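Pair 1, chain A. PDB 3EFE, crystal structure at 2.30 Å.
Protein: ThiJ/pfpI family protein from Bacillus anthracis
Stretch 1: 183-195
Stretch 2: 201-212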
# COMPACT_ATOMS: atom_id res chain seq x y z
N PHE A 183 -19.59 0.27 2.24
CA PHE A 183 -19.57 1.29 3.27
C PHE A 183 -20.85 2.05 3.05
O PHE A 183 -21.40 2.00 1.98
CB PHE A 183 -18.41 2.32 3.08
CG PHE A 183 -17.02 1.84 3.47
CD1 PHE A 183 -16.64 0.52 3.43
CD2 PHE A 183 -16.03 2.78 3.79
CE1 PHE A 183 -15.31 0.16 3.73
CE2 PHE A 183 -14.75 2.43 4.09
CZ PHE A 183 -14.38 1.14 4.08
N THR A 184 -21.33 2.78 4.06
CA THR A 184 -22.34 3.80 3.79
C THR A 184 -21.58 5.05 3.25
O THR A 184 -20.33 5.09 3.28
CB THR A 184 -23.16 4.22 5.02
OG1 THR A 184 -22.36 5.19 5.71
CG2 THR A 184 -23.51 3.05 5.96
N LEU A 185 -22.34 6.04 2.77
CA LEU A 185 -21.79 7.13 1.95
C LEU A 185 -21.05 8.11 2.86
O LEU A 185 -20.02 8.62 2.50
CB LEU A 185 -22.91 7.76 1.04
CG LEU A 185 -22.62 8.12 -0.48
CD1 LEU A 185 -22.49 9.68 -0.77
CD2 LEU A 185 -21.35 7.42 -1.10
N ASP A 186 -21.58 8.32 4.06
CA ASP A 186 -20.91 9.01 5.23
C ASP A 186 -19.58 8.43 5.67
O ASP A 186 -18.62 9.12 5.87
CB ASP A 186 -21.80 8.93 6.47
CG ASP A 186 -22.91 9.93 6.44
OD1 ASP A 186 -22.94 10.71 5.45
OD2 ASP A 186 -23.73 9.94 7.40
N ALA A 187 -19.55 7.13 5.87
CA ALA A 187 -18.35 6.47 6.21
C ALA A 187 -17.34 6.55 5.04
O ALA A 187 -16.16 6.77 5.29
CB ALA A 187 -18.65 4.97 6.69
N LEU A 188 -17.76 6.44 3.78
CA LEU A 188 -16.81 6.51 2.67
C LEU A 188 -16.20 7.88 2.48
O LEU A 188 -15.00 8.00 2.18
CB LEU A 188 -17.46 6.02 1.35
CG LEU A 188 -16.53 5.75 0.16
CD1 LEU A 188 -15.67 4.54 0.35
CD2 LEU A 188 -17.29 5.65 -1.14
N HIS A 189 -17.01 8.92 2.64
CA HIS A 189 -16.50 10.32 2.60
C HIS A 189 -15.55 10.73 3.74
O HIS A 189 -14.53 11.38 3.51
CB HIS A 189 -17.66 11.34 2.43
CG HIS A 189 -18.34 11.23 1.09
ND1 HIS A 189 -17.63 11.04 -0.08
CD2 HIS A 189 -19.64 11.30 0.74
CE1 HIS A 189 -18.47 10.95 -1.10
NE2 HIS A 189 -19.70 11.13 -0.63
N SER A 190 -15.88 10.36 4.96
CA SER A 190 -15.03 10.64 6.09
C SER A 190 -13.74 9.79 6.08
O SER A 190 -12.67 10.28 6.47
CB SER A 190 -15.84 10.41 7.38
OG SER A 190 -16.31 9.07 7.43
N TRP A 191 -13.85 8.53 5.64
CA TRP A 191 -12.70 7.65 5.43
C TRP A 191 -11.76 8.28 4.36
O TRP A 191 -10.58 8.46 4.56
CB TRP A 191 -13.15 6.26 4.95
CG TRP A 191 -12.03 5.37 4.65
CD1 TRP A 191 -11.31 4.66 5.55
CD2 TRP A 191 -11.43 5.11 3.38
NE1 TRP A 191 -10.31 3.98 4.94
CE2 TRP A 191 -10.37 4.20 3.60
CE3 TRP A 191 -11.67 5.54 2.07
CZ2 TRP A 191 -9.55 3.72 2.56
CZ3 TRP A 191 -10.89 5.06 1.06
CH2 TRP A 191 -9.84 4.17 1.30
N TYR A 192 -12.33 8.69 3.25
CA TYR A 192 -11.58 9.33 2.19
C TYR A 192 -10.93 10.57 2.71
O TYR A 192 -9.75 10.77 2.51
CB TYR A 192 -12.47 9.69 1.00
CG TYR A 192 -11.67 10.42 -0.06
CD1 TYR A 192 -10.64 9.78 -0.75
CD2 TYR A 192 -11.89 11.78 -0.33
CE1 TYR A 192 -9.89 10.46 -1.68
CE2 TYR A 192 -11.14 12.46 -1.27
CZ TYR A 192 -10.15 11.80 -1.93
OH TYR A 192 -9.45 12.47 -2.88
N ASN A 193 -11.69 11.42 3.37
CA ASN A 193 -11.16 12.70 3.87
C ASN A 193 -10.11 12.59 4.94
O ASN A 193 -9.21 13.41 4.98
CB ASN A 193 -12.28 13.63 4.37
CG ASN A 193 -13.13 14.23 3.25
OD1 ASN A 193 -12.72 14.40 2.12
ND2 ASN A 193 -14.34 14.60 3.61
N LEU A 194 -10.22 11.61 5.82
CA LEU A 194 -9.23 11.38 6.90
C LEU A 194 -7.88 11.00 6.26
O LEU A 194 -6.85 11.58 6.56
CB LEU A 194 -9.69 10.27 7.85
CG LEU A 194 -8.74 9.79 8.93
CD1 LEU A 194 -8.42 10.89 9.95
CD2 LEU A 194 -9.26 8.48 9.58
N ASN A 195 -7.92 10.01 5.39
CA ASN A 195 -6.74 9.55 4.72
C ASN A 195 -6.08 10.63 3.84
O ASN A 195 -4.89 10.74 3.83
CB ASN A 195 -7.06 8.26 3.94
CG ASN A 195 -7.17 7.05 4.84
OD1 ASN A 195 -6.16 6.49 5.22
ND2 ASN A 195 -8.38 6.63 5.18
N GLU A 201 -11.24 15.69 12.59
CA GLU A 201 -12.69 15.73 12.61
C GLU A 201 -13.23 14.50 11.90
O GLU A 201 -14.29 14.03 12.21
CB GLU A 201 -13.21 17.00 11.93
CG GLU A 201 -12.87 17.14 10.45
CD GLU A 201 -13.31 18.48 9.86
OE1 GLU A 201 -14.17 19.13 10.51
OE2 GLU A 201 -12.74 18.91 8.78
N TYR A 202 -12.46 14.02 10.93
CA TYR A 202 -12.86 12.92 10.04
C TYR A 202 -12.69 11.57 10.69
O TYR A 202 -13.33 10.61 10.31
CB TYR A 202 -12.07 12.97 8.74
CG TYR A 202 -12.32 14.19 7.95
CD1 TYR A 202 -13.59 14.44 7.45
CD2 TYR A 202 -11.30 15.10 7.66
CE1 TYR A 202 -13.87 15.56 6.70
CE2 TYR A 202 -11.56 16.26 6.91
CZ TYR A 202 -12.86 16.49 6.43
OH TYR A 202 -13.20 17.60 5.68
N PHE A 203 -11.81 11.49 11.67
CA PHE A 203 -11.66 10.27 12.43
C PHE A 203 -12.92 10.11 13.33
O PHE A 203 -13.56 9.05 13.37
CB PHE A 203 -10.32 10.27 13.23
CG PHE A 203 -10.29 9.22 14.28
CD1 PHE A 203 -9.97 7.90 13.93
CD2 PHE A 203 -10.70 9.51 15.58
CE1 PHE A 203 -10.00 6.93 14.89
CE2 PHE A 203 -10.72 8.57 16.53
CZ PHE A 203 -10.41 7.26 16.19
N PHE A 204 -13.33 11.20 13.98
CA PHE A 204 -14.57 11.17 14.80
C PHE A 204 -15.85 10.97 14.00
O PHE A 204 -16.74 10.28 14.44
CB PHE A 204 -14.67 12.47 15.58
CG PHE A 204 -13.52 12.68 16.52
CD1 PHE A 204 -13.41 11.91 17.64
CD2 PHE A 204 -12.57 13.63 16.26
CE1 PHE A 204 -12.35 12.09 18.52
CE2 PHE A 204 -11.49 13.80 17.11
CZ PHE A 204 -11.38 13.02 18.24
N GLN A 205 -15.91 11.55 12.81
CA GLN A 205 -16.94 11.23 11.83
C GLN A 205 -17.03 9.76 11.43
O GLN A 205 -18.11 9.18 11.41
CB GLN A 205 -16.69 12.01 10.58
CG GLN A 205 -17.17 13.42 10.66
CD GLN A 205 -16.71 14.26 9.49
OE1 GLN A 205 -16.46 15.43 9.64
NE2 GLN A 205 -16.59 13.67 8.34
N LEU A 206 -15.89 9.21 11.06
CA LEU A 206 -15.75 7.85 10.59
C LEU A 206 -16.11 6.84 11.65
O LEU A 206 -16.80 5.93 11.33
CB LEU A 206 -14.31 7.61 10.07
CG LEU A 206 -14.00 6.17 9.65
CD1 LEU A 206 -14.90 5.71 8.51
CD2 LEU A 206 -12.55 5.95 9.27
N MET A 207 -15.63 7.01 12.89
CA MET A 207 -15.99 6.14 14.01
C MET A 207 -17.49 6.10 14.32
O MET A 207 -18.03 5.04 14.71
CB MET A 207 -15.18 6.53 15.27
CG MET A 207 -13.59 6.22 15.24
SD MET A 207 -13.25 4.49 14.93
CE MET A 207 -12.43 3.85 16.29
N ASN A 208 -18.16 7.22 14.13
CA ASN A 208 -19.58 7.31 14.35
C ASN A 208 -20.49 7.03 13.14
O ASN A 208 -21.71 7.02 13.31
CB ASN A 208 -19.93 8.68 14.91
CG ASN A 208 -19.53 8.81 16.30
OD1 ASN A 208 -20.22 8.36 17.15
ND2 ASN A 208 -18.37 9.37 16.55
N SER A 209 -19.91 6.84 11.95
CA SER A 209 -20.65 6.57 10.71
C SER A 209 -20.61 5.10 10.34
O SER A 209 -21.43 4.62 9.55
CB SER A 209 -20.02 7.32 9.52
OG SER A 209 -19.80 8.70 9.78
N ILE A 210 -19.58 4.40 10.84
CA ILE A 210 -19.38 2.99 10.46
C ILE A 210 -20.42 2.13 11.18
O ILE A 210 -20.88 2.47 12.31
CB ILE A 210 -17.91 2.45 10.69
CG1 ILE A 210 -17.55 2.44 12.19
CG2 ILE A 210 -16.96 3.22 9.78
CD1 ILE A 210 -16.14 1.94 12.61
N ASN A 211 -20.78 1.01 10.53
CA ASN A 211 -21.54 -0.05 11.20
C ASN A 211 -22.99 0.37 11.50
O ASN A 211 -23.53 0.07 12.58
CB ASN A 211 -20.77 -0.43 12.48
CG ASN A 211 -21.28 -1.66 13.13
OD1 ASN A 211 -21.36 -1.71 14.34
ND2 ASN A 211 -21.60 -2.66 12.35
N LYS A 212 -23.60 1.03 10.52
CA LYS A 212 -24.91 1.74 10.61
C LYS A 212 -25.66 1.71 9.27
O LYS A 212 -25.21 1.01 8.38
CB LYS A 212 -24.67 3.22 10.99
CG LYS A 212 -24.66 3.50 12.55
CD LYS A 212 -24.26 4.97 12.78
CE LYS A 212 -23.97 5.22 14.21
NZ LYS A 212 -23.82 6.69 14.44
O HOH W 1 -16.68 13.47 5.88

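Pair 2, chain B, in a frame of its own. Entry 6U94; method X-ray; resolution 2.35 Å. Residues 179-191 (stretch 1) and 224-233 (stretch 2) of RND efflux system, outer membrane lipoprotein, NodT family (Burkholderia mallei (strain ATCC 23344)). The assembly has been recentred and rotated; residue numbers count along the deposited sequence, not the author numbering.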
# COMPACT_ATOMS: atom_id res chain seq x y z
N ALA B 179 5.34 7.11 9.42
CA ALA B 179 5.89 7.94 8.36
C ALA B 179 5.62 9.42 8.62
O ALA B 179 6.51 10.26 8.46
CB ALA B 179 5.33 7.52 7.00
N ASP B 180 4.40 9.75 9.05
CA ASP B 180 4.05 11.13 9.32
C ASP B 180 4.79 11.69 10.53
O ASP B 180 4.98 12.91 10.62
CB ASP B 180 2.54 11.27 9.53
CG ASP B 180 1.78 11.38 8.21
OD1 ASP B 180 2.31 12.03 7.29
OD2 ASP B 180 0.67 10.83 8.10
N ARG B 181 5.21 10.83 11.46
CA ARG B 181 6.06 11.29 12.55
C ARG B 181 7.45 11.66 12.04
O ARG B 181 7.99 12.71 12.39
CB ARG B 181 6.17 10.22 13.64
CG ARG B 181 4.91 10.01 14.45
CD ARG B 181 5.13 8.94 15.51
NE ARG B 181 3.93 8.67 16.29
CZ ARG B 181 3.89 7.81 17.30
NH1 ARG B 181 4.97 7.13 17.64
NH2 ARG B 181 2.75 7.62 17.97
N ALA B 182 8.03 10.80 11.20
CA ALA B 182 9.32 11.11 10.59
C ALA B 182 9.25 12.40 9.78
O ALA B 182 10.18 13.21 9.80
CB ALA B 182 9.78 9.95 9.71
N LEU B 183 8.14 12.61 9.07
CA LEU B 183 7.96 13.85 8.33
C LEU B 183 7.87 15.05 9.26
O LEU B 183 8.46 16.10 8.98
CB LEU B 183 6.71 13.75 7.45
CG LEU B 183 6.86 12.87 6.22
CD1 LEU B 183 5.50 12.50 5.63
CD2 LEU B 183 7.73 13.57 5.19
N LEU B 184 7.16 14.90 10.38
CA LEU B 184 7.09 16.00 11.35
C LEU B 184 8.45 16.29 11.95
O LEU B 184 8.84 17.45 12.11
CB LEU B 184 6.07 15.67 12.44
CG LEU B 184 5.98 16.71 13.56
CD1 LEU B 184 5.51 18.05 13.01
CD2 LEU B 184 5.08 16.23 14.69
N ALA B 185 9.20 15.24 12.31
CA ALA B 185 10.52 15.43 12.89
C ALA B 185 11.46 16.09 11.89
O ALA B 185 12.27 16.95 12.27
CB ALA B 185 11.09 14.09 13.36
N LEU B 186 11.38 15.70 10.62
CA LEU B 186 12.18 16.35 9.59
C LEU B 186 11.81 17.82 9.44
O LEU B 186 12.69 18.69 9.34
CB LEU B 186 12.01 15.61 8.26
CG LEU B 186 12.61 16.23 7.00
CD1 LEU B 186 14.13 16.28 7.08
CD2 LEU B 186 12.16 15.44 5.78
N ALA B 187 10.51 18.12 9.44
CA ALA B 187 10.07 19.51 9.30
C ALA B 187 10.45 20.35 10.52
O ALA B 187 10.64 21.56 10.39
CB ALA B 187 8.56 19.56 9.07
N GLN B 188 10.55 19.73 11.70
CA GLN B 188 10.93 20.47 12.89
C GLN B 188 12.43 20.72 12.93
O GLN B 188 12.87 21.81 13.32
CB GLN B 188 10.48 19.71 14.14
CG GLN B 188 8.97 19.75 14.37
CD GLN B 188 8.53 18.85 15.50
OE1 GLN B 188 9.16 17.83 15.79
NE2 GLN B 188 7.45 19.23 16.17
N ASP B 189 13.24 19.73 12.54
CA ASP B 189 14.68 19.95 12.42
C ASP B 189 14.99 21.03 11.40
O ASP B 189 15.82 21.91 11.65
CB ASP B 189 15.38 18.65 12.05
CG ASP B 189 15.25 17.59 13.12
OD1 ASP B 189 14.81 17.92 14.24
OD2 ASP B 189 15.59 16.41 12.85
N THR B 190 14.32 20.99 10.25
CA THR B 190 14.48 22.05 9.25
C THR B 190 14.06 23.40 9.82
O THR B 190 14.72 24.42 9.56
CB THR B 190 13.67 21.71 8.00
OG1 THR B 190 14.15 20.49 7.43
CG2 THR B 190 13.78 22.82 6.97
N LEU B 191 12.98 23.43 10.61
CA LEU B 191 12.51 24.68 11.18
C LEU B 191 13.54 25.29 12.12
O LEU B 191 13.76 26.51 12.11
CB LEU B 191 11.18 24.45 11.90
CG LEU B 191 10.47 25.65 12.53
CD1 LEU B 191 10.26 26.74 11.50
CD2 LEU B 191 9.14 25.22 13.13
N THR B 224 8.08 28.03 5.01
CA THR B 224 7.76 26.74 4.41
C THR B 224 7.99 25.60 5.39
O THR B 224 7.25 24.60 5.37
CB THR B 224 8.58 26.51 3.14
OG1 THR B 224 9.97 26.73 3.42
CG2 THR B 224 8.13 27.46 2.03
N ALA B 225 8.99 25.72 6.27
CA ALA B 225 9.21 24.69 7.27
C ALA B 225 8.09 24.67 8.30
O ALA B 225 7.61 23.60 8.69
CB ALA B 225 10.57 24.90 7.95
N ARG B 226 7.66 25.85 8.75
CA ARG B 226 6.57 25.92 9.73
C ARG B 226 5.27 25.37 9.15
O ARG B 226 4.54 24.65 9.84
CB ARG B 226 6.38 27.36 10.20
N VAL B 227 4.97 25.70 7.89
CA VAL B 227 3.74 25.22 7.27
C VAL B 227 3.77 23.71 7.12
O VAL B 227 2.77 23.03 7.38
CB VAL B 227 3.52 25.94 5.92
CG1 VAL B 227 2.81 25.03 4.93
CG2 VAL B 227 2.72 27.21 6.13
N ALA B 228 4.91 23.15 6.69
CA ALA B 228 5.01 21.70 6.57
C ALA B 228 4.83 21.02 7.91
O ALA B 228 4.14 19.99 8.01
CB ALA B 228 6.36 21.33 5.95
N ALA B 229 5.43 21.57 8.97
CA ALA B 229 5.28 20.99 10.30
C ALA B 229 3.82 21.00 10.74
O ALA B 229 3.36 20.06 11.40
CB ALA B 229 6.15 21.74 11.30
N GLU B 230 3.07 22.04 10.38
CA GLU B 230 1.66 22.10 10.73
C GLU B 230 0.86 21.07 9.96
O GLU B 230 -0.06 20.44 10.51
CB GLU B 230 1.12 23.51 10.50
CG GLU B 230 1.55 24.51 11.57
CD GLU B 230 1.32 25.95 11.15
OE1 GLU B 230 0.86 26.18 10.02
OE2 GLU B 230 1.61 26.86 11.96
N GLN B 231 1.19 20.86 8.68
CA GLN B 231 0.49 19.86 7.89
C GLN B 231 0.71 18.46 8.45
O GLN B 231 -0.23 17.66 8.54
CB GLN B 231 0.95 19.92 6.43
CG GLN B 231 0.48 18.75 5.58
CD GLN B 231 1.03 18.79 4.17
OE1 GLN B 231 1.43 17.76 3.62
NE2 GLN B 231 1.06 19.98 3.58
N TYR B 232 1.94 18.15 8.86
CA TYR B 232 2.25 16.81 9.35
C TYR B 232 1.71 16.57 10.75
O TYR B 232 1.38 15.42 11.09
CB TYR B 232 3.76 16.59 9.32
CG TYR B 232 4.33 16.58 7.92
CD1 TYR B 232 3.63 15.99 6.87
CD2 TYR B 232 5.57 17.16 7.64
CE1 TYR B 232 4.15 15.98 5.58
CE2 TYR B 232 6.08 17.15 6.35
CZ TYR B 232 5.37 16.56 5.33
OH TYR B 232 5.88 16.55 4.06
N THR B 233 1.60 17.61 11.58
CA THR B 233 0.94 17.44 12.87
C THR B 233 -0.54 17.10 12.68
O THR B 233 -1.10 16.30 13.44
CB THR B 233 1.08 18.71 13.72
OG1 THR B 233 1.21 19.85 12.86
CG2 THR B 233 2.29 18.61 14.64

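Both pairs are two helices packed nearly antiparallel. In pair 1 the axes approach to 8.3 Å with 152° between their N-to-C directions. In pair 2 the values are 8.4 Å and 158°. The backbones of 14 central residues superpose with an RMSD of 0.5 Å. Helices this close need small side chains at some positions, and each pair has them.

Near the middle of the contact, A:Ser190 in pair 1 matches B:Ala187 in pair 2. Both CA-to-CB bonds point toward the partner helix, and both side chains fit as knobs into holes. A:Ser190 sits among A:Tyr202, A:Gln205, A:Leu206 and A:Ser209. B:Ala187 sits among the matching residues B:Ala225, B:Ala228, B:Ala229 and B:Tyr232. The serine brings a hydroxyl into the contact, with A:Ser190 OG 3.4 Å from A:Leu206 CA. That hydroxyl lies within hydrogen-bonding reach of carbonyls in its own helix, so it needs no partner across the contact. The alanine brings only a methyl group, with B:Ala187 CB 3.9 Å from B:Ala229 CB.

Two further matches exchange large and small residues. A:Ala187 packs against A:Leu206 in pair 1, and B:Leu184 packs against B:Ala229 in pair 2. Each couples one leucine with one alanine, but the leucine is on the second helix in pair 1 and on the first in pair 2. The distances are similar: A:Ala187 CB to A:Leu206 CD1 is 4.2 Å, and B:Leu184 CD1 to B:Ala229 CB is 4.1 Å. A:Leu206 is itself a knob, set among A:Ala187, A:Ser190, A:Trp191 and A:Leu194.

The tyrosines are at different ends of the contact. A:Tyr202 matches B:Ala225, and B:Tyr232 matches A:Ser209. Each ring has a CB over one face. A:Asn193 CB lies 3.3 Å from the centroid of the six ring atoms CG, CD1, CD2, CE1, CE2 and CZ of A:Tyr202. B:Leu183 CB lies 3.5 Å from the centroid of the same six atoms of B:Tyr232. Both are CH-pi contacts, almost along the ring normal. Where pair 1 has A:Ser209, the contact is made by a small side chain: A:Ser209 CB is 3.9 Å from A:Ala187 CB. Where pair 2 has B:Ala225, its CB is 3.9 Å from B:Thr190 CG2.

One leucine is the same in both pairs. A:Leu194 and B:Leu191 match, with side-chain centres 0.4 Å apart, and both have chi1 t and chi2 p. A:Leu194 CB packs 3.7 Å from A:Tyr202 CB. B:Leu191 CD1 packs 4.0 Å from B:Ala225 CB.

Neither pair has a direct hydrogen bond between its stretches among the modelled atoms; B:Arg226 is modelled only to CB. In pair 1 the O of water 1 accepts weak hydrogen bonds from A:Asn193 ND2 at 3.5 Å and A:Gln205 NE2 at 2.5 Å, bridging the helices. The matching B:Thr190 and B:Ala228 have no such amides. The buried areas are 607 Å² and 527 Å².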